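Long-range contact in L-asparagine oxygenase (Streptomyces coelicolor, PDB 2OG5), which hydroxylates the beta carbon of free L-asparagine, using iron(II), 2-oxoglutarate and oxygen, to supply a building block of the calcium-dependent lipopeptide antibiotic: residues 142-154 and 342-354. Sequence-based numbering, arbitrary orientation.
With ACY (acetic acid), chain C.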
loop_
_atom_site.group_PDB
_atom_site.type_symbol
_atom_site.label_atom_id
_atom_site.label_comp_id
_atom_site.label_asym_id
_atom_site.label_seq_id
_atom_site.Cartn_x
_atom_site.Cartn_y
_atom_site.Cartn_z
ATOM N N ASP A 142 -5.829 2.749 -11.594
ATOM C CA ASP A 142 -6.975 1.868 -11.344
ATOM C C ASP A 142 -6.649 0.968 -10.179
ATOM O O ASP A 142 -5.487 0.675 -9.920
ATOM C CB ASP A 142 -7.262 1.006 -12.570
ATOM C CG ASP A 142 -7.812 1.820 -13.721
ATOM O OD1 ASP A 142 -9.000 2.208 -13.655
ATOM O OD2 ASP A 142 -7.064 2.103 -14.677
ATOM N N PRO A 143 -7.678 0.511 -9.456
ATOM C CA PRO A 143 -7.398 -0.459 -8.417
ATOM C C PRO A 143 -7.061 -1.808 -9.025
ATOM O O PRO A 143 -7.437 -2.090 -10.153
ATOM C CB PRO A 143 -8.711 -0.532 -7.647
ATOM C CG PRO A 143 -9.749 -0.231 -8.686
ATOM C CD PRO A 143 -9.118 0.800 -9.588
ATOM N N GLY A 144 -6.366 -2.632 -8.255
ATOM C CA GLY A 144 -6.054 -3.986 -8.664
ATOM C C GLY A 144 -5.780 -4.870 -7.469
ATOM O O GLY A 144 -5.476 -4.396 -6.376
ATOM N N ALA A 145 -5.895 -6.172 -7.681
ATOM C CA ALA A 145 -5.557 -7.150 -6.649
ATOM C C ALA A 145 -5.126 -8.445 -7.302
ATOM O O ALA A 145 -5.234 -8.596 -8.510
ATOM C CB ALA A 145 -6.709 -7.375 -5.699
ATOM N N PHE A 146 -4.607 -9.359 -6.485
ATOM C CA PHE A 146 -3.996 -10.591 -6.976
ATOM C C PHE A 146 -4.787 -11.762 -6.440
ATOM O O PHE A 146 -5.027 -11.843 -5.247
ATOM C CB PHE A 146 -2.537 -10.669 -6.511
ATOM C CG PHE A 146 -1.730 -9.488 -6.954
ATOM C CD1 PHE A 146 -1.042 -9.514 -8.148
ATOM C CD2 PHE A 146 -1.726 -8.314 -6.202
ATOM C CE1 PHE A 146 -0.326 -8.405 -8.584
ATOM C CE2 PHE A 146 -1.011 -7.199 -6.633
ATOM C CZ PHE A 146 -0.318 -7.247 -7.822
ATOM N N LEU A 147 -5.191 -12.667 -7.331
ATOM C CA LEU A 147 -6.090 -13.757 -6.936
ATOM C C LEU A 147 -5.565 -14.568 -5.729
ATOM O O LEU A 147 -6.338 -14.905 -4.813
ATOM C CB LEU A 147 -6.373 -14.650 -8.142
ATOM C CG LEU A 147 -7.384 -15.775 -7.902
ATOM C CD1 LEU A 147 -8.704 -15.227 -7.348
ATOM C CD2 LEU A 147 -7.629 -16.593 -9.163
ATOM N N PRO A 148 -4.262 -14.897 -5.706
ATOM C CA PRO A 148 -3.744 -15.670 -4.564
ATOM C C PRO A 148 -3.554 -14.944 -3.231
ATOM O O PRO A 148 -3.141 -15.577 -2.245
ATOM C CB PRO A 148 -2.375 -16.153 -5.067
ATOM C CG PRO A 148 -2.422 -16.009 -6.515
ATOM C CD PRO A 148 -3.231 -14.770 -6.743
ATOM N N GLU A 149 -3.842 -13.643 -3.186
ATOM C CA GLU A 149 -3.656 -12.849 -1.971
ATOM C C GLU A 149 -4.981 -12.178 -1.582
ATOM O O GLU A 149 -5.535 -11.381 -2.346
ATOM C CB GLU A 149 -2.564 -11.807 -2.219
ATOM C CG GLU A 149 -2.395 -10.746 -1.151
ATOM C CD GLU A 149 -1.417 -9.654 -1.555
ATOM O OE1 GLU A 149 -1.535 -9.108 -2.681
ATOM O OE2 GLU A 149 -0.533 -9.332 -0.725
ATOM N N LYS A 150 -5.502 -12.535 -0.405
ATOM C CA LYS A 150 -6.780 -11.999 0.065
ATOM C C LYS A 150 -7.897 -12.254 -0.964
ATOM O O LYS A 150 -8.825 -11.442 -1.129
ATOM C CB LYS A 150 -6.645 -10.501 0.376
ATOM C CG LYS A 150 -5.725 -10.185 1.559
ATOM C CD LYS A 150 -6.455 -10.292 2.876
ATOM C CE LYS A 150 -5.894 -9.355 3.925
ATOM N NZ LYS A 150 -6.817 -9.264 5.064
ATOM N N ASN A 151 -7.801 -13.380 -1.666
ATOM C CA ASN A 151 -8.801 -13.803 -2.642
ATOM C C ASN A 151 -9.110 -12.744 -3.708
ATOM O O ASN A 151 -10.204 -12.693 -4.262
ATOM C CB ASN A 151 -10.075 -14.290 -1.927
ATOM C CG ASN A 151 -9.861 -15.594 -1.154
ATOM O OD1 ASN A 151 -8.838 -16.274 -1.304
ATOM N ND2 ASN A 151 -10.845 -15.961 -0.341
ATOM N N GLY A 152 -8.113 -11.917 -4.024
ATOM C CA GLY A 152 -8.256 -10.924 -5.075
ATOM C C GLY A 152 -9.164 -9.755 -4.755
ATOM O O GLY A 152 -9.516 -9.000 -5.652
ATOM N N ALA A 153 -9.521 -9.582 -3.480
ATOM C CA ALA A 153 -10.411 -8.477 -3.089
ATOM C C ALA A 153 -9.724 -7.134 -3.310
ATOM O O ALA A 153 -8.545 -6.974 -3.021
ATOM C CB ALA A 153 -10.801 -8.591 -1.644
ATOM N N LEU A 154 -10.473 -6.158 -3.811
ATOM C CA LEU A 154 -9.896 -4.831 -4.039
ATOM C C LEU A 154 -9.650 -4.046 -2.769
ATOM O O LEU A 154 -8.773 -3.183 -2.750
ATOM C CB LEU A 154 -10.776 -3.997 -4.966
ATOM C CG LEU A 154 -10.987 -4.597 -6.354
ATOM C CD1 LEU A 154 -11.776 -3.626 -7.225
ATOM C CD2 LEU A 154 -9.672 -4.974 -7.019
ATOM N N MET A 342 -2.965 -10.977 -17.667
ATOM C CA MET A 342 -3.234 -11.587 -16.362
ATOM C C MET A 342 -4.637 -11.301 -15.797
ATOM O O MET A 342 -4.947 -11.737 -14.684
ATOM C CB MET A 342 -2.190 -11.107 -15.345
ATOM C CG MET A 342 -0.790 -11.556 -15.673
ATOM S SD MET A 342 0.292 -11.176 -14.305
ATOM C CE MET A 342 1.844 -11.777 -14.907
ATOM N N ARG A 343 -5.475 -10.573 -16.547
ATOM C CA ARG A 343 -6.773 -10.097 -16.054
ATOM C C ARG A 343 -7.926 -10.592 -16.916
ATOM O O ARG A 343 -8.373 -9.896 -17.823
ATOM C CB ARG A 343 -6.784 -8.559 -16.017
ATOM C CG ARG A 343 -5.801 -7.975 -15.003
ATOM C CD ARG A 343 -5.886 -6.451 -14.846
ATOM N NE ARG A 343 -5.499 -5.749 -16.070
ATOM C CZ ARG A 343 -6.335 -5.352 -17.024
ATOM N NH1 ARG A 343 -7.646 -5.521 -16.910
ATOM N NH2 ARG A 343 -5.847 -4.756 -18.102
ATOM N N PRO A 344 -8.431 -11.799 -16.636
ATOM C CA PRO A 344 -9.534 -12.329 -17.422
ATOM C C PRO A 344 -10.704 -11.349 -17.530
ATOM O O PRO A 344 -11.012 -10.639 -16.575
ATOM C CB PRO A 344 -9.934 -13.598 -16.662
ATOM C CG PRO A 344 -8.696 -14.011 -16.012
ATOM C CD PRO A 344 -8.009 -12.748 -15.595
ATOM N N ALA A 345 -11.300 -11.285 -18.713
ATOM C CA ALA A 345 -12.431 -10.405 -18.989
ATOM C C ALA A 345 -12.124 -8.924 -18.759
ATOM O O ALA A 345 -13.037 -8.141 -18.524
ATOM C CB ALA A 345 -13.623 -10.821 -18.134
ATOM N N ASP A 346 -10.845 -8.560 -18.798
ATOM C CA ASP A 346 -10.424 -7.180 -18.553
ATOM C C ASP A 346 -10.896 -6.727 -17.163
ATOM O O ASP A 346 -11.290 -5.577 -16.968
ATOM C CB ASP A 346 -10.953 -6.257 -19.670
ATOM C CG ASP A 346 -10.322 -4.873 -19.660
ATOM O OD1 ASP A 346 -9.190 -4.731 -19.189
ATOM O OD2 ASP A 346 -10.975 -3.931 -20.163
ATOM N N GLY A 347 -10.849 -7.633 -16.193
ATOM C CA GLY A 347 -11.229 -7.306 -14.827
ATOM C C GLY A 347 -10.092 -6.695 -14.024
ATOM O O GLY A 347 -9.089 -6.263 -14.574
ATOM N N TYR A 348 -10.269 -6.651 -12.713
ATOM C CA TYR A 348 -9.324 -5.988 -11.819
ATOM C C TYR A 348 -8.504 -6.977 -10.992
ATOM O O TYR A 348 -7.714 -6.560 -10.147
ATOM C CB TYR A 348 -10.069 -5.034 -10.887
ATOM C CG TYR A 348 -10.745 -3.900 -11.618
ATOM C CD1 TYR A 348 -10.023 -2.769 -12.003
ATOM C CD2 TYR A 348 -12.089 -3.966 -11.966
ATOM C CE1 TYR A 348 -10.627 -1.739 -12.669
ATOM C CE2 TYR A 348 -12.708 -2.919 -12.648
ATOM C CZ TYR A 348 -11.970 -1.810 -12.994
ATOM O OH TYR A 348 -12.562 -0.775 -13.675
ATOM N N VAL A 349 -8.690 -8.274 -11.239
ATOM C CA VAL A 349 -8.012 -9.313 -10.465
ATOM C C VAL A 349 -6.967 -9.997 -11.344
ATOM O O VAL A 349 -7.297 -10.608 -12.360
ATOM C CB VAL A 349 -9.017 -10.348 -9.930
ATOM C CG1 VAL A 349 -8.296 -11.462 -9.146
ATOM C CG2 VAL A 349 -10.083 -9.662 -9.071
ATOM N N LEU A 350 -5.702 -9.874 -10.939
ATOM C CA LEU A 350 -4.583 -10.427 -11.678
ATOM C C LEU A 350 -4.304 -11.849 -11.219
ATOM O O LEU A 350 -4.222 -12.124 -10.013
ATOM C CB LEU A 350 -3.321 -9.568 -11.473
ATOM C CG LEU A 350 -3.248 -8.209 -12.186
ATOM C CD1 LEU A 350 -4.153 -7.175 -11.542
ATOM C CD2 LEU A 350 -1.804 -7.704 -12.151
ATOM N N GLY A 351 -4.181 -12.752 -12.186
ATOM C CA GLY A 351 -3.785 -14.127 -11.909
ATOM C C GLY A 351 -2.578 -14.472 -12.750
ATOM O O GLY A 351 -1.705 -13.626 -12.974
ATOM N N ALA A 352 -2.528 -15.703 -13.236
ATOM C CA ALA A 352 -1.382 -16.178 -14.005
ATOM C C ALA A 352 -1.443 -15.675 -15.439
ATOM O O ALA A 352 -2.524 -15.486 -16.001
ATOM C CB ALA A 352 -1.348 -17.695 -13.999
ATOM N N ALA A 353 -0.277 -15.450 -16.029
ATOM C CA ALA A 353 -0.166 -15.344 -17.484
ATOM C C ALA A 353 0.463 -16.647 -17.964
ATOM O O ALA A 353 0.789 -17.507 -17.142
ATOM C CB ALA A 353 0.693 -14.155 -17.869
ATOM N N PRO A 354 0.586 -16.838 -19.288
ATOM C CA PRO A 354 -0.076 -16.158 -20.381
ATOM C C PRO A 354 -1.213 -17.014 -20.940
ATOM O O PRO A 354 -1.159 -18.250 -20.848
ATOM C CB PRO A 354 1.046 -16.025 -21.420
ATOM C CG PRO A 354 2.003 -17.188 -21.114
ATOM C CD PRO A 354 1.574 -17.807 -19.804
HETATM C C ACY C . -13.390 -13.351 1.166
HETATM O O ACY C . -12.553 -13.612 0.284
HETATM O OXT ACY C . -14.438 -12.696 0.989
HETATM C CH3 ACY C . -13.096 -13.862 2.542
#
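Ala145 and Leu350 lie at the centre of a short parallel pairing between strand 142-146 and the chain end at 349-350. Leu350 N donates to Ala145 O at 2.8 Å, almost straight at 176° and in the carbonyl plane. Two further bonds flank it. Ala145 N reaches Tyr348 O at 3.1 Å and is more bent, 151° at the hydrogen. Leu147 N reaches Leu350 O at 2.9 Å. Leu350 thus gives its N-H and its carbonyl to residues on either side of Phe146, as in parallel pairing.

Side chains pack on both faces. Phe146 and Leu350 lie alongside each other and point the same way, with Phe146 ring atom CE1 3.9 Å from Leu350 CD2. On the face of Ala145 and Val349, Val349 spreads its two methyls. Val349 CG1, anti to the backbone N (chi1 179°), meets Leu147 CB at 3.9 Å, while Val349 CG2 lies against Gly152 O. Tyr348 buries the most surface here. Pro143 O meets the Tyr348 ring at its edge, near the ring plane, 3.3 Å from Tyr348 CD1. That oxygen is buried without a hydrogen-bond partner. Leu154 CD2 packs on Tyr348 CB, 3.9 Å away.

Further out, Arg73 NH2 hydrogen-bonds Tyr348 OH and forms a salt bridge with Asp142 OD1, tying the two segments through one guanidinium. Strand 326-333 pairs with the other edge of 142-146, so the C-terminal strand extends the mixed sheet of this jelly-roll enzyme. A type I turn from Phe146 to Glu149 leads from the pairing to the asparagine-binding Glu149. The Phe146 side chain also touches Asn182, another substrate-binding residue, and stacks edge-to-face with His185. Backbone bonds and apolar contacts therefore join the chain end to the strand leading into the substrate pocket, consistent with an indirect part in its shape.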